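Local coordinates for protein arylsulfatase (Pseudoalteromonas sp. MB47, PDB 7AJ0) that probably removes sulfate groups from the algal polysaccharide fucoidan as a hexameric, calcium-containing, exo-acting sulfatase, at residues Arg418-Thr430 and Arg433-Asn445. Numbering follows the deposited sequence.
Sequences RQVVYMWSREDFT and RWLDYKIHFKVFN
Two consecutive antiparallel hairpins of a four-stranded sheet supply this contact, and Val421 and Arg433 form a hydrogen-bonded pair between strand 420-425 and the far end of strand 428-434. Val421 N gives its proton to Arg433 O at 3.0 Å, and Arg433 N returns one to Val421 O at 2.8 Å, both donors lying in the carbonyl planes. Met423, on the same face of the sheet as this pair, lays its CE against Arg433 CB, while its SD sits 3.6 Å from Lys438 CE; the Lys438 ammonium goes on to salt bridges with Glu350 and Glu476. With CG anti to the backbone N (chi1 177°) and the chain extended as far as NE, Arg433 reaches the type II' turn of Trp434-Tyr437. There NE bonds Leu435 O at 3.0 Å and NH2 bridges to Asp436 OD1, both partners at the guanidinium edge and in its plane, with Tyr97 OH taking NH1. Replacing Arg433 with alanine is likely to leave Asp436 without its charged mate and Leu435 O without this donor. At the sheet end Gln419 and Trp434 lie side by side, amide and indole planes nearly perpendicular, and one water links Gln419 OE1, which also accepts from Asp16 N, to Trp434 NE1.

In this meander of hairpins the chain turns at Phe441, so that strand 442-445 runs at 90° to strand 428-430. Thr430 O grips that corner with two bonds, from Phe441 N at 2.6 Å and Lys442 N at 3.0 Å, the latter on a lone pair. Beside it the Phe429 and Phe441 rings are near parallel but slid apart. Extended beyond CG, Lys442 reaches Asp428 OD1 with NZ in a long salt bridge of 3.5 Å, and Ser425 OG rests at the edge of the Phe444 ring.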
loop_
_atom_site.group_PDB
_atom_site.type_symbol
_atom_site.label_atom_id
_atom_site.label_comp_id
_atom_site.label_asym_id
_atom_site.label_seq_id
_atom_site.Cartn_x
_atom_site.Cartn_y
_atom_site.Cartn_z
ATOM N N ARG A 418 -4.301 10.566 38.306
ATOM C CA ARG A 418 -5.018 9.836 37.269
ATOM C C ARG A 418 -4.208 8.614 36.865
ATOM O O ARG A 418 -3.019 8.726 36.545
ATOM C CB ARG A 418 -5.280 10.723 36.050
ATOM C CG ARG A 418 -5.881 9.984 34.865
ATOM C CD ARG A 418 -6.288 10.938 33.749
ATOM N NE ARG A 418 -7.478 11.715 34.091
ATOM C CZ ARG A 418 -8.723 11.258 33.995
ATOM N NH1 ARG A 418 -9.742 12.036 34.328
ATOM N NH2 ARG A 418 -8.952 10.022 33.573
ATOM N N GLN A 419 -4.857 7.453 36.874
ATOM C CA GLN A 419 -4.195 6.200 36.550
ATOM C C GLN A 419 -4.359 5.811 35.090
ATOM O O GLN A 419 -3.466 5.167 34.526
ATOM C CB GLN A 419 -4.746 5.084 37.441
ATOM C CG GLN A 419 -3.917 3.820 37.441
ATOM C CD GLN A 419 -4.405 2.809 38.461
ATOM O OE1 GLN A 419 -3.606 2.177 39.151
ATOM N NE2 GLN A 419 -5.721 2.652 38.559
ATOM N N VAL A 420 -5.472 6.184 34.462
ATOM C CA VAL A 420 -5.776 5.759 33.104
ATOM C C VAL A 420 -6.496 6.882 32.373
ATOM O O VAL A 420 -7.269 7.642 32.966
ATOM C CB VAL A 420 -6.640 4.473 33.084
ATOM C CG1 VAL A 420 -6.959 4.069 31.654
ATOM C CG2 VAL A 420 -5.946 3.338 33.824
ATOM N N VAL A 421 -6.229 6.987 31.075
ATOM C CA VAL A 421 -6.972 7.860 30.176
ATOM C C VAL A 421 -7.766 6.968 29.234
ATOM O O VAL A 421 -7.202 6.062 28.610
ATOM C CB VAL A 421 -6.043 8.800 29.389
ATOM C CG1 VAL A 421 -6.837 9.604 28.369
ATOM C CG2 VAL A 421 -5.305 9.728 30.339
ATOM N N TYR A 422 -9.069 7.211 29.147
ATOM C CA TYR A 422 -9.953 6.446 28.278
ATOM C C TYR A 422 -10.307 7.284 27.059
ATOM O O TYR A 422 -10.718 8.442 27.189
ATOM C CB TYR A 422 -11.216 6.023 29.025
ATOM C CG TYR A 422 -10.920 5.121 30.195
ATOM C CD1 TYR A 422 -10.699 3.764 30.010
ATOM C CD2 TYR A 422 -10.846 5.628 31.484
ATOM C CE1 TYR A 422 -10.417 2.938 31.075
ATOM C CE2 TYR A 422 -10.572 4.810 32.556
ATOM C CZ TYR A 422 -10.356 3.466 32.347
ATOM O OH TYR A 422 -10.077 2.642 33.412
ATOM N N MET A 423 -10.156 6.692 25.882
ATOM C CA MET A 423 -10.278 7.395 24.614
ATOM C C MET A 423 -11.486 6.869 23.860
ATOM O O MET A 423 -11.644 5.655 23.701
ATOM C CB MET A 423 -8.993 7.223 23.807
ATOM C CG MET A 423 -7.762 7.234 24.706
ATOM S SD MET A 423 -6.269 7.859 23.942
ATOM C CE MET A 423 -5.194 7.918 25.369
ATOM N N TRP A 424 -12.342 7.788 23.418
ATOM C CA TRP A 424 -13.568 7.453 22.717
ATOM C C TRP A 424 -13.655 8.235 21.416
ATOM O O TRP A 424 -13.244 9.397 21.349
ATOM C CB TRP A 424 -14.808 7.772 23.560
ATOM C CG TRP A 424 -15.014 6.877 24.729
ATOM C CD1 TRP A 424 -14.311 6.882 25.895
ATOM C CD2 TRP A 424 -16.002 5.849 24.860
ATOM N NE1 TRP A 424 -14.795 5.918 26.745
ATOM C CE2 TRP A 424 -15.833 5.268 26.130
ATOM C CE3 TRP A 424 -17.011 5.359 24.023
ATOM C CZ2 TRP A 424 -16.631 4.219 26.586
ATOM C CZ3 TRP A 424 -17.804 4.320 24.477
ATOM C CH2 TRP A 424 -17.612 3.764 25.748
ATOM N N SER A 425 -14.199 7.592 20.390
ATOM C CA SER A 425 -14.613 8.253 19.153
ATOM C C SER A 425 -16.141 8.291 19.204
ATOM O O SER A 425 -16.816 7.340 18.802
ATOM C CB SER A 425 -14.099 7.524 17.923
ATOM O OG SER A 425 -14.529 8.174 16.739
ATOM N N ARG A 426 -16.683 9.392 19.726
ATOM C CA ARG A 426 -18.120 9.512 19.964
ATOM C C ARG A 426 -18.605 8.335 20.801
ATOM O O ARG A 426 -18.236 8.221 21.975
ATOM C CB ARG A 426 -18.864 9.628 18.635
ATOM C CG ARG A 426 -18.429 10.856 17.842
ATOM C CD ARG A 426 -19.537 11.435 16.982
ATOM N NE ARG A 426 -19.240 12.819 16.616
ATOM C CZ ARG A 426 -18.470 13.181 15.592
ATOM N NH1 ARG A 426 -18.258 14.467 15.342
ATOM N NH2 ARG A 426 -17.917 12.259 14.815
ATOM N N GLU A 427 -19.419 7.455 20.226
ATOM C CA GLU A 427 -19.954 6.314 20.959
ATOM C C GLU A 427 -19.086 5.064 20.847
ATOM O O GLU A 427 -19.514 3.989 21.279
ATOM C CB GLU A 427 -21.374 5.995 20.477
ATOM C CG GLU A 427 -22.439 6.959 20.986
ATOM C CD GLU A 427 -22.977 7.884 19.907
ATOM O OE1 GLU A 427 -22.480 7.839 18.761
ATOM O OE2 GLU A 427 -23.907 8.660 20.211
ATOM N N ASP A 428 -17.880 5.178 20.292
ATOM C CA ASP A 428 -16.975 4.047 20.127
ATOM C C ASP A 428 -15.811 4.182 21.100
ATOM O O ASP A 428 -15.098 5.191 21.085
ATOM C CB ASP A 428 -16.455 3.965 18.691
ATOM C CG ASP A 428 -17.525 3.551 17.704
ATOM O OD1 ASP A 428 -18.159 2.494 17.914
ATOM O OD2 ASP A 428 -17.734 4.287 16.717
ATOM N N PHE A 429 -15.624 3.167 21.941
ATOM C CA PHE A 429 -14.444 3.081 22.793
ATOM C C PHE A 429 -13.308 2.454 21.992
ATOM O O PHE A 429 -13.424 1.311 21.537
ATOM C CB PHE A 429 -14.741 2.258 24.042
ATOM C CG PHE A 429 -13.543 2.039 24.918
ATOM C CD1 PHE A 429 -13.104 3.033 25.775
ATOM C CD2 PHE A 429 -12.855 0.840 24.887
ATOM C CE1 PHE A 429 -12.004 2.835 26.582
ATOM C CE2 PHE A 429 -11.753 0.636 25.694
ATOM C CZ PHE A 429 -11.329 1.635 26.542
ATOM N N THR A 430 -12.212 3.192 21.824
ATOM C CA THR A 430 -11.149 2.774 20.923
ATOM C C THR A 430 -9.834 2.457 21.615
ATOM O O THR A 430 -9.125 1.553 21.170
ATOM C CB THR A 430 -10.893 3.859 19.866
ATOM O OG1 THR A 430 -10.465 5.069 20.505
ATOM C CG2 THR A 430 -12.158 4.138 19.065
ATOM N N ARG A 433 -4.868 4.647 27.796
ATOM C CA ARG A 433 -3.464 4.741 28.159
ATOM C C ARG A 433 -3.311 4.453 29.645
ATOM O O ARG A 433 -4.062 4.983 30.470
ATOM C CB ARG A 433 -2.858 6.111 27.849
ATOM C CG ARG A 433 -1.406 6.189 28.312
ATOM C CD ARG A 433 -0.708 7.472 27.923
ATOM N NE ARG A 433 0.584 7.568 28.598
ATOM C CZ ARG A 433 1.457 8.553 28.422
ATOM N NH1 ARG A 433 1.185 9.536 27.579
ATOM N NH2 ARG A 433 2.603 8.550 29.088
ATOM N N TRP A 434 -2.316 3.636 29.976
ATOM C CA TRP A 434 -2.023 3.255 31.354
ATOM C C TRP A 434 -0.511 3.227 31.499
ATOM O O TRP A 434 0.174 2.538 30.735
ATOM C CB TRP A 434 -2.649 1.904 31.687
ATOM C CG TRP A 434 -2.162 1.310 32.959
ATOM C CD1 TRP A 434 -2.097 1.919 34.176
ATOM C CD2 TRP A 434 -1.682 -0.024 33.149
ATOM N NE1 TRP A 434 -1.595 1.050 35.111
ATOM C CE2 TRP A 434 -1.333 -0.151 34.508
ATOM C CE3 TRP A 434 -1.509 -1.122 32.303
ATOM C CZ2 TRP A 434 -0.823 -1.331 35.039
ATOM C CZ3 TRP A 434 -1.002 -2.292 32.832
ATOM C CH2 TRP A 434 -0.665 -2.388 34.188
ATOM N N LEU A 435 0.007 3.976 32.468
ATOM C CA LEU A 435 1.451 4.175 32.619
ATOM C C LEU A 435 1.910 4.841 31.324
ATOM O O LEU A 435 1.347 5.879 30.942
ATOM C CB LEU A 435 2.127 2.857 32.962
ATOM C CG LEU A 435 1.625 2.150 34.222
ATOM C CD1 LEU A 435 2.120 0.707 34.280
ATOM C CD2 LEU A 435 2.051 2.914 35.469
ATOM N N ASP A 436 2.891 4.290 30.616
ATOM C CA ASP A 436 3.342 4.828 29.341
ATOM C C ASP A 436 2.987 3.897 28.186
ATOM O O ASP A 436 3.669 3.879 27.160
ATOM C CB ASP A 436 4.846 5.094 29.393
ATOM C CG ASP A 436 5.230 6.049 30.515
ATOM O OD1 ASP A 436 4.478 7.017 30.763
ATOM O OD2 ASP A 436 6.279 5.830 31.156
ATOM N N TYR A 437 1.910 3.129 28.342
ATOM C CA TYR A 437 1.483 2.145 27.355
ATOM C C TYR A 437 0.146 2.558 26.759
ATOM O O TYR A 437 -0.806 2.850 27.490
ATOM C CB TYR A 437 1.380 0.755 27.987
ATOM C CG TYR A 437 2.679 0.292 28.607
ATOM C CD1 TYR A 437 3.623 -0.395 27.854
ATOM C CD2 TYR A 437 2.971 0.558 29.937
ATOM C CE1 TYR A 437 4.814 -0.809 28.412
ATOM C CE2 TYR A 437 4.158 0.144 30.504
ATOM C CZ TYR A 437 5.075 -0.539 29.737
ATOM O OH TYR A 437 6.263 -0.949 30.298
ATOM N N LYS A 438 0.085 2.583 25.432
ATOM C CA LYS A 438 -1.110 2.941 24.677
ATOM C C LYS A 438 -1.683 1.670 24.064
ATOM O O LYS A 438 -1.024 1.026 23.242
ATOM C CB LYS A 438 -0.763 3.968 23.599
ATOM C CG LYS A 438 -1.890 4.318 22.646
ATOM C CD LYS A 438 -2.928 5.206 23.298
ATOM C CE LYS A 438 -3.922 5.719 22.269
ATOM N NZ LYS A 438 -3.283 6.567 21.219
ATOM N N ILE A 439 -2.899 1.309 24.466
ATOM C CA ILE A 439 -3.551 0.082 24.016
ATOM C C ILE A 439 -4.750 0.464 23.159
ATOM O O ILE A 439 -5.642 1.191 23.617
ATOM C CB ILE A 439 -3.984 -0.796 25.200
ATOM C CG1 ILE A 439 -2.801 -1.077 26.127
ATOM C CG2 ILE A 439 -4.576 -2.107 24.706
ATOM C CD1 ILE A 439 -2.709 -0.127 27.298
ATOM N N HIS A 440 -4.775 -0.026 21.923
ATOM C CA HIS A 440 -5.855 0.257 20.989
ATOM C C HIS A 440 -6.737 -0.975 20.827
ATOM O O HIS A 440 -6.240 -2.068 20.530
ATOM C CB HIS A 440 -5.318 0.670 19.615
ATOM C CG HIS A 440 -4.507 1.926 19.627
ATOM N ND1 HIS A 440 -4.989 3.127 19.157
ATOM C CD2 HIS A 440 -3.239 2.162 20.037
ATOM C CE1 HIS A 440 -4.054 4.052 19.282
ATOM N NE2 HIS A 440 -2.983 3.493 19.814
ATOM N N PHE A 441 -8.041 -0.793 21.011
ATOM C CA PHE A 441 -9.019 -1.828 20.707
ATOM C C PHE A 441 -9.730 -1.579 19.387
ATOM O O PHE A 441 -10.274 -2.523 18.806
ATOM C CB PHE A 441 -10.034 -1.929 21.847
ATOM C CG PHE A 441 -9.400 -2.153 23.192
ATOM C CD1 PHE A 441 -9.095 -3.431 23.626
ATOM C CD2 PHE A 441 -9.089 -1.082 24.012
ATOM C CE1 PHE A 441 -8.502 -3.636 24.859
ATOM C CE2 PHE A 441 -8.496 -1.281 25.245
ATOM C CZ PHE A 441 -8.202 -2.559 25.668
ATOM N N LYS A 442 -9.726 -0.340 18.905
ATOM C CA LYS A 442 -10.178 0.007 17.564
ATOM C C LYS A 442 -9.211 1.042 17.013
ATOM O O LYS A 442 -8.755 1.927 17.744
ATOM C CB LYS A 442 -11.613 0.535 17.569
ATOM C CG LYS A 442 -12.649 -0.543 17.880
ATOM C CD LYS A 442 -14.063 0.016 17.924
ATOM C CE LYS A 442 -15.082 -1.087 18.186
ATOM N NZ LYS A 442 -16.474 -0.557 18.221
ATOM N N VAL A 443 -8.896 0.927 15.724
ATOM C CA VAL A 443 -7.800 1.668 15.111
ATOM C C VAL A 443 -8.325 2.464 13.926
ATOM O O VAL A 443 -9.040 1.923 13.075
ATOM C CB VAL A 443 -6.669 0.718 14.670
ATOM C CG1 VAL A 443 -5.736 1.403 13.683
ATOM C CG2 VAL A 443 -5.904 0.224 15.887
ATOM N N PHE A 444 -7.959 3.743 13.872
ATOM C CA PHE A 444 -8.238 4.567 12.706
ATOM C C PHE A 444 -7.190 4.301 11.631
ATOM O O PHE A 444 -5.985 4.322 11.907
ATOM C CB PHE A 444 -8.238 6.047 13.079
ATOM C CG PHE A 444 -9.422 6.469 13.898
ATOM C CD1 PHE A 444 -9.410 6.341 15.275
ATOM C CD2 PHE A 444 -10.544 7.007 13.290
ATOM C CE1 PHE A 444 -10.496 6.735 16.031
ATOM C CE2 PHE A 444 -11.633 7.404 14.041
ATOM C CZ PHE A 444 -11.608 7.266 15.413
ATOM N N ASN A 445 -7.645 4.050 10.409
ATOM C CA ASN A 445 -6.766 3.771 9.279
ATOM C C ASN A 445 -7.084 4.777 8.183
ATOM O O ASN A 445 -8.234 4.880 7.747
ATOM C CB ASN A 445 -6.949 2.334 8.792
ATOM C CG ASN A 445 -5.751 1.828 8.019
ATOM O OD1 ASN A 445 -4.649 1.716 8.559
ATOM N ND2 ASN A 445 -5.962 1.506 6.750
HETATM O O HOH W 1 -0.914 1.761 37.942
#